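Local coordinates for protein GCN5-related N-acetyltransferase (Anabaena variabilis, PDB 2OZG) that binds coenzyme A and probably transfers acetyl groups from acetyl-CoA to amine substrates, possibly aminoglycosides, as a GNAT-family N-acetyltransferase, at residues V85-P89 / E90-D94; W246-I249 / A250-S254. All coordinates share one frame; numbering follows the deposited sequence.

Contact 1 (V85-P89 / E90-D94); sequences VGIAP and EYRGD. With COA (coenzyme A), chain C.
R92 lays its guanidinium between P89 and coenzyme A: P89 CA sits 3.5 Å off one face, and the pantetheine oxygen O9P lies above the opposite face, both displaced toward the rim. The edge of the same group meets I87 O side-on, with R92 NE at 2.7 Å and R92 NH2 at 2.9 Å. The acceptor lies 13° out of the guanidinium plane, so both N-H groups converge on one carbonyl oxygen, and this two-point grip fixes the rotation of the group. An extended chain from CG to NE carries it back over the turn. R92 NH1 has its own acceptor, N251 O of a neighbouring subunit. Without the guanidinium, as with an alanine here, I87 O is likely to lose both donors, N251 O of the neighbouring subunit its partner, and a gap to open between P89 and the pantetheine arm. Round the turn, Y91 N donates to A88 O at 2.8 Å and R92 N to P89 O at 3.2 Å. On the side chains, I87 CG2 touches Y91 CB at 3.8 Å, the two crossing at about a right angle. A88 CB abuts the carboxylate of E90, whose OE1 is hydrogen-bonded to Y204 of the neighbouring subunit. The cofactor is read by backbone at two points: I87 N donates to the hydroxyl OAP in an almost linear bond (177°), and G93 N meets the phosphate oxygen O5A at 2.6 Å. A strand end pairing with pantetheine, followed by a glycine-containing loop whose amides grip the pyrophosphate before helix 96-110, is the acetyl-CoA site characteristic of the GNAT fold.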
loop_
_atom_site.group_PDB
_atom_site.type_symbol
_atom_site.label_atom_id
_atom_site.label_comp_id
_atom_site.label_asym_id
_atom_site.label_seq_id
_atom_site.Cartn_x
_atom_site.Cartn_y
_atom_site.Cartn_z
ATOM N N VAL A 85 10.822 4.041 -31.386
ATOM C CA VAL A 85 12.064 4.761 -31.522
ATOM C C VAL A 85 12.999 4.259 -30.438
ATOM O O VAL A 85 12.696 4.366 -29.258
ATOM C CB VAL A 85 11.870 6.280 -31.315
ATOM C CG1 VAL A 85 13.199 6.992 -31.398
ATOM C CG2 VAL A 85 10.910 6.825 -32.338
ATOM N N GLY A 86 14.126 3.708 -30.841
ATOM C CA GLY A 86 15.105 3.225 -29.886
ATOM C C GLY A 86 16.529 3.380 -30.361
ATOM O O GLY A 86 16.851 3.086 -31.523
ATOM N N ILE A 87 17.383 3.826 -29.448
ATOM C CA ILE A 87 18.840 3.907 -29.645
ATOM C C ILE A 87 19.462 3.007 -28.594
ATOM O O ILE A 87 19.166 3.148 -27.442
ATOM C CB ILE A 87 19.359 5.344 -29.424
ATOM C CG1 ILE A 87 18.597 6.323 -30.304
ATOM C CG2 ILE A 87 20.837 5.458 -29.690
ATOM C CD1 ILE A 87 18.852 6.138 -31.851
ATOM N N ALA A 88 20.327 2.096 -29.004
ATOM C CA ALA A 88 20.999 1.186 -28.083
ATOM C C ALA A 88 21.720 2.033 -27.054
ATOM O O ALA A 88 22.342 3.048 -27.373
ATOM C CB ALA A 88 21.976 0.280 -28.875
ATOM N N PRO A 89 21.707 1.593 -25.820
ATOM C CA PRO A 89 22.150 2.519 -24.783
ATOM C C PRO A 89 23.575 2.991 -24.935
ATOM O O PRO A 89 23.860 4.126 -24.604
ATOM C CB PRO A 89 21.897 1.751 -23.487
ATOM C CG PRO A 89 21.989 0.326 -23.890
ATOM C CD PRO A 89 21.366 0.273 -25.281
ATOM N N GLU A 90 24.445 2.178 -25.517
ATOM C CA GLU A 90 25.814 2.602 -25.696
ATOM C C GLU A 90 25.972 3.767 -26.675
ATOM O O GLU A 90 27.033 4.371 -26.738
ATOM C CB GLU A 90 26.709 1.432 -26.131
ATOM C CG GLU A 90 26.460 0.848 -27.512
ATOM C CD GLU A 90 25.452 -0.322 -27.563
ATOM O OE1 GLU A 90 24.551 -0.441 -26.722
ATOM O OE2 GLU A 90 25.582 -1.129 -28.497
ATOM N N TYR A 91 24.934 4.087 -27.447
ATOM C CA TYR A 91 25.026 5.188 -28.416
ATOM C C TYR A 91 24.244 6.431 -27.997
ATOM O O TYR A 91 24.172 7.412 -28.715
ATOM C CB TYR A 91 24.567 4.695 -29.786
ATOM C CG TYR A 91 25.441 3.602 -30.350
ATOM C CD1 TYR A 91 26.779 3.853 -30.628
ATOM C CD2 TYR A 91 24.932 2.346 -30.655
ATOM C CE1 TYR A 91 27.605 2.865 -31.159
ATOM C CE2 TYR A 91 25.761 1.348 -31.204
ATOM C CZ TYR A 91 27.093 1.624 -31.449
ATOM O OH TYR A 91 27.943 0.676 -31.977
ATOM N N ARG A 92 23.642 6.383 -26.832
ATOM C CA ARG A 92 22.840 7.489 -26.346
ATOM C C ARG A 92 23.627 8.726 -25.922
ATOM O O ARG A 92 24.788 8.652 -25.688
ATOM C CB ARG A 92 22.016 6.995 -25.188
ATOM C CG ARG A 92 20.969 6.001 -25.668
ATOM C CD ARG A 92 20.019 5.580 -24.562
ATOM N NE ARG A 92 19.234 4.457 -25.037
ATOM C CZ ARG A 92 18.601 3.566 -24.281
ATOM N NH1 ARG A 92 18.629 3.598 -22.940
ATOM N NH2 ARG A 92 17.997 2.578 -24.890
ATOM N N GLY A 93 22.975 9.876 -25.852
ATOM C CA GLY A 93 23.657 11.120 -25.433
ATOM C C GLY A 93 24.623 11.666 -26.479
ATOM O O GLY A 93 25.449 12.510 -26.173
ATOM N N ASP A 94 24.497 11.202 -27.719
ATOM C CA ASP A 94 25.408 11.582 -28.786
ATOM C C ASP A 94 24.673 12.135 -30.014
ATOM O O ASP A 94 25.245 12.238 -31.059
ATOM C CB ASP A 94 26.224 10.345 -29.171
ATOM C CG ASP A 94 27.558 10.686 -29.827
ATOM O OD1 ASP A 94 28.178 11.684 -29.416
ATOM O OD2 ASP A 94 27.996 9.937 -30.740
HETATM N N1A COA C . 14.766 12.390 -21.413
HETATM C C2A COA C . 14.720 13.665 -21.844
HETATM N N3A COA C . 15.371 14.071 -22.953
HETATM C C4A COA C . 16.107 13.176 -23.657
HETATM C C5A COA C . 16.195 11.851 -23.243
HETATM C C6A COA C . 15.494 11.469 -22.081
HETATM N N6A COA C . 15.501 10.211 -21.589
HETATM N N7A COA C . 16.999 11.230 -24.140
HETATM C C8A COA C . 17.393 12.140 -25.067
HETATM N N9A COA C . 16.836 13.324 -24.761
HETATM C C1B COA C . 16.950 14.638 -25.462
HETATM C C2B COA C . 18.267 15.341 -25.141
HETATM O O2B COA C . 18.200 16.120 -23.924
HETATM C C3B COA C . 18.528 16.145 -26.409
HETATM O O3B COA C . 18.129 17.517 -26.290
HETATM P P3B COA C . 19.237 18.672 -25.977
HETATM O O7A COA C . 19.929 18.881 -27.314
HETATM O O8A COA C . 18.396 19.824 -25.438
HETATM O O9A COA C . 20.190 18.074 -24.948
HETATM C C4B COA C . 17.752 15.446 -27.522
HETATM O O4B COA C . 16.879 14.500 -26.891
HETATM C C5B COA C . 18.673 14.739 -28.518
HETATM O O5B COA C . 19.358 13.676 -27.840
HETATM P P1A COA C . 19.948 12.355 -28.591
HETATM O O1A COA C . 19.648 12.435 -30.069
HETATM O O2A COA C . 21.401 12.190 -28.145
HETATM O O3A COA C . 19.084 11.166 -27.873
HETATM P P2A COA C . 19.634 9.646 -27.598
HETATM O O4A COA C . 20.398 9.233 -28.858
HETATM O O5A COA C . 20.390 9.659 -26.271
HETATM O O6A COA C . 18.213 8.793 -27.452
HETATM C CBP COA C . 16.456 7.266 -26.355
HETATM C CCP COA C . 17.920 7.743 -26.479
HETATM C CDP COA C . 15.853 7.407 -27.752
HETATM C CEP COA C . 15.751 8.317 -25.502
HETATM C CAP COA C . 16.435 5.763 -25.819
HETATM O OAP COA C . 16.189 4.778 -26.880
HETATM C C9P COA C . 15.584 5.294 -24.606
HETATM O O9P COA C . 15.986 5.476 -23.334
HETATM N N8P COA C . 14.445 4.580 -24.705
HETATM C C7P COA C . 13.584 4.102 -25.788
HETATM C C6P COA C . 12.258 4.740 -25.407
HETATM C C5P COA C . 11.993 5.980 -26.249
HETATM O O5P COA C . 12.854 6.845 -26.395
HETATM N N4P COA C . 10.774 6.097 -26.796
HETATM C C3P COA C . 10.294 7.207 -27.614
HETATM C C2P COA C . 8.918 6.792 -28.087
HETATM S S1P COA C . 9.033 5.420 -29.309
#

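Contact 2 (W246-I249 / A250-S254); sequences WTFI and ANHRS. With COA (coenzyme A), chain B.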
loop_
_atom_site.group_PDB
_atom_site.type_symbol
_atom_site.label_atom_id
_atom_site.label_comp_id
_atom_site.label_asym_id
_atom_site.label_seq_id
_atom_site.Cartn_x
_atom_site.Cartn_y
_atom_site.Cartn_z
ATOM N N TRP A 246 -23.122 -0.194 -21.847
ATOM C CA TRP A 246 -23.107 -0.132 -20.411
ATOM C C TRP A 246 -23.850 -1.277 -19.806
ATOM O O TRP A 246 -23.411 -1.770 -18.805
ATOM C CB TRP A 246 -23.699 1.164 -19.862
ATOM C CG TRP A 246 -22.773 2.360 -19.933
ATOM C CD1 TRP A 246 -23.026 3.544 -20.547
ATOM C CD2 TRP A 246 -21.451 2.472 -19.372
ATOM N NE1 TRP A 246 -21.935 4.410 -20.421
ATOM C CE2 TRP A 246 -20.956 3.758 -19.714
ATOM C CE3 TRP A 246 -20.621 1.600 -18.663
ATOM C CZ2 TRP A 246 -19.703 4.187 -19.336
ATOM C CZ3 TRP A 246 -19.340 2.052 -18.271
ATOM C CH2 TRP A 246 -18.899 3.301 -18.619
ATOM N N THR A 247 -25.023 -1.633 -20.331
ATOM C CA THR A 247 -25.771 -2.790 -19.820
ATOM C C THR A 247 -24.925 -4.061 -19.868
ATOM O O THR A 247 -24.849 -4.820 -18.901
ATOM C CB THR A 247 -27.075 -3.034 -20.604
ATOM O OG1 THR A 247 -27.921 -1.893 -20.490
ATOM C CG2 THR A 247 -27.827 -4.225 -20.063
ATOM N N PHE A 248 -24.245 -4.275 -20.990
ATOM C CA PHE A 248 -23.443 -5.477 -21.157
ATOM C C PHE A 248 -22.322 -5.530 -20.073
ATOM O O PHE A 248 -22.130 -6.510 -19.352
ATOM C CB PHE A 248 -22.930 -5.448 -22.578
ATOM C CG PHE A 248 -21.983 -6.585 -22.948
ATOM C CD1 PHE A 248 -22.466 -7.830 -23.235
ATOM C CD2 PHE A 248 -20.622 -6.361 -23.027
ATOM C CE1 PHE A 248 -21.601 -8.881 -23.589
ATOM C CE2 PHE A 248 -19.741 -7.415 -23.357
ATOM C CZ PHE A 248 -20.247 -8.664 -23.651
ATOM N N ILE A 249 -21.624 -4.429 -19.930
ATOM C CA ILE A 249 -20.572 -4.296 -18.963
ATOM C C ILE A 249 -21.098 -4.431 -17.536
ATOM O O ILE A 249 -20.482 -5.120 -16.745
ATOM C CB ILE A 249 -19.874 -2.971 -19.150
ATOM C CG1 ILE A 249 -19.204 -2.947 -20.519
ATOM C CG2 ILE A 249 -18.843 -2.754 -18.098
ATOM C CD1 ILE A 249 -18.725 -1.544 -20.895
ATOM N N ALA A 250 -22.223 -3.779 -17.219
ATOM C CA ALA A 250 -22.843 -3.872 -15.866
ATOM C C ALA A 250 -23.157 -5.317 -15.584
ATOM O O ALA A 250 -23.095 -5.766 -14.445
ATOM C CB ALA A 250 -24.133 -3.078 -15.793
ATOM N N ASN A 251 -23.449 -6.085 -16.643
ATOM C CA ASN A 251 -23.765 -7.485 -16.453
ATOM C C ASN A 251 -22.574 -8.402 -16.165
ATOM O O ASN A 251 -22.741 -9.580 -16.007
ATOM C CB ASN A 251 -24.706 -8.003 -17.572
ATOM C CG ASN A 251 -26.138 -7.601 -17.335
ATOM O OD1 ASN A 251 -26.560 -7.446 -16.195
ATOM N ND2 ASN A 251 -26.885 -7.424 -18.393
ATOM N N HIS A 252 -21.383 -7.841 -16.079
ATOM C CA HIS A 252 -20.183 -8.592 -15.687
ATOM C C HIS A 252 -19.846 -8.424 -14.184
ATOM O O HIS A 252 -18.858 -8.991 -13.707
ATOM C CB HIS A 252 -18.956 -8.114 -16.464
ATOM C CG HIS A 252 -18.878 -8.632 -17.865
ATOM N ND1 HIS A 252 -19.641 -8.122 -18.884
ATOM C CD2 HIS A 252 -18.131 -9.620 -18.410
ATOM C CE1 HIS A 252 -19.358 -8.769 -20.004
ATOM N NE2 HIS A 252 -18.441 -9.679 -19.745
ATOM N N ARG A 253 -20.722 -7.771 -13.454
ATOM C CA ARG A 253 -20.465 -7.391 -12.078
ATOM C C ARG A 253 -20.240 -8.534 -11.127
ATOM O O ARG A 253 -19.535 -8.384 -10.150
ATOM C CB ARG A 253 -21.562 -6.506 -11.550
ATOM C CG ARG A 253 -22.859 -7.169 -11.262
ATOM C CD ARG A 253 -23.925 -6.116 -11.000
ATOM N NE ARG A 253 -25.260 -6.727 -10.881
ATOM C CZ ARG A 253 -26.114 -6.967 -11.885
ATOM N NH1 ARG A 253 -25.842 -6.648 -13.159
ATOM N NH2 ARG A 253 -27.284 -7.533 -11.609
ATOM N N SER A 254 -20.812 -9.692 -11.394
ATOM C CA SER A 254 -20.552 -10.772 -10.463
ATOM C C SER A 254 -19.203 -11.438 -10.698
ATOM O O SER A 254 -18.756 -12.130 -9.787
ATOM C CB SER A 254 -21.622 -11.820 -10.528
ATOM O OG SER A 254 -21.579 -12.460 -11.807
HETATM N N1A COA B . -25.636 -9.731 -8.841
HETATM C C2A COA B . -26.795 -9.799 -8.159
HETATM N N3A COA B . -27.889 -10.409 -8.661
HETATM C C4A COA B . -27.831 -10.965 -9.896
HETATM C C5A COA B . -26.658 -10.909 -10.643
HETATM C C6A COA B . -25.539 -10.267 -10.077
HETATM N N6A COA B . -24.348 -10.156 -10.706
HETATM N N7A COA B . -26.929 -11.538 -11.812
HETATM C C8A COA B . -28.218 -11.961 -11.786
HETATM N N9A COA B . -28.755 -11.607 -10.607
HETATM C C1B COA B . -30.134 -11.838 -10.082
HETATM C C2B COA B . -31.139 -10.848 -10.668
HETATM O O2B COA B . -31.186 -9.603 -9.933
HETATM C C3B COA B . -32.433 -11.651 -10.663
HETATM O O3B COA B . -33.270 -11.351 -9.537
HETATM P P3B COA B . -34.535 -10.334 -9.700
HETATM O O7A COA B . -35.592 -11.180 -10.390
HETATM O O8A COA B . -34.816 -9.897 -8.266
HETATM O O9A COA B . -34.053 -9.203 -10.602
HETATM C C4B COA B . -32.022 -13.121 -10.658
HETATM O O4B COA B . -30.617 -13.159 -10.381
HETATM C C5B COA B . -32.321 -13.812 -11.990
HETATM O O5B COA B . -31.509 -13.217 -13.013
HETATM P P1A COA B . -31.074 -13.984 -14.384
HETATM O O1A COA B . -31.643 -15.384 -14.385
HETATM O O2A COA B . -31.409 -13.054 -15.550
HETATM O O3A COA B . -29.445 -14.005 -14.235
HETATM P P2A COA B . -28.390 -13.937 -15.489
HETATM O O4A COA B . -28.962 -14.847 -16.579
HETATM O O5A COA B . -28.166 -12.465 -15.827
HETATM O O6A COA B . -27.019 -14.596 -14.815
HETATM C CBP COA B . -24.559 -14.729 -14.075
HETATM C CCP COA B . -25.647 -14.130 -14.994
HETATM C CDP COA B . -25.003 -16.161 -13.784
HETATM C CEP COA B . -24.688 -13.988 -12.747
HETATM C CAP COA B . -23.146 -14.655 -14.813
HETATM O OAP COA B . -22.729 -15.941 -15.386
HETATM C C9P COA B . -21.868 -14.049 -14.168
HETATM O O9P COA B . -21.640 -12.723 -14.138
HETATM N N8P COA B . -20.840 -14.775 -13.687
HETATM C C7P COA B . -20.550 -16.196 -13.484
HETATM C C6P COA B . -20.281 -16.225 -11.988
HETATM C C5P COA B . -21.491 -16.750 -11.231
HETATM O O5P COA B . -22.618 -16.311 -11.451
HETATM N N4P COA B . -21.269 -17.688 -10.298
HETATM C C3P COA B . -22.272 -18.312 -9.439
HETATM C C2P COA B . -21.530 -19.385 -8.672
HETATM S S1P COA B . -21.045 -20.769 -9.784
#
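F248 and H252 meet edge-to-face, a T-shaped pair with planes at 73° and centroids 5.0 Å apart. The imidazole contributes its edge: H252 CE1 stands 3.6 Å above the phenyl plane, offset toward the rim. F248 can receive it because its CG is anti to the backbone N (chi1 176°), swinging the ring along the helix toward the later residue. The adjacent H252 ND1 donates to F248 O at 3.0 Å, lying above that carbonyl's plane while the oxygen stays near the imidazole plane, so bond and stack together fix the ring's turn. This is the C-terminal end of helix 239-250 in the second GNAT domain: A250 N still bonds W246 O, N251 N reaches T247 O, and a type I turn from A250 to R253 leads the chain out. On another side, T247 and N251 run side by side, CG2 of T247 lying 3.7 Å from ND2 of N251, an amide nitrogen that is hydrogen-bonded to Q150. R253, extended from CG to NE, turns its NH1 toward A250 O and N251 OD1 and donates to both, while one guanidinium face lies against the adenine amino nitrogen N6A of coenzyme A, 3.4 Å above the plane; that cofactor is also held by backbone amides of a neighbouring subunit.

Contact 1 comes first along the chain, where strand 75-87 runs out toward helix 96-110 in the first GNAT domain; contact 2 follows where helix 239-250 ends before strand 258-263, in the second. Within one chain they stay apart, with centres about 46 Å and nearest atoms about 32 Å from each other. The assembly of six chains brings equivalent regions together: P89 of one subunit packs on F248 and H252 of another. Coenzyme A bound by residues 85-94 of one copy has its adenine beside R253 of another, so the cofactor lies at a subunit interface.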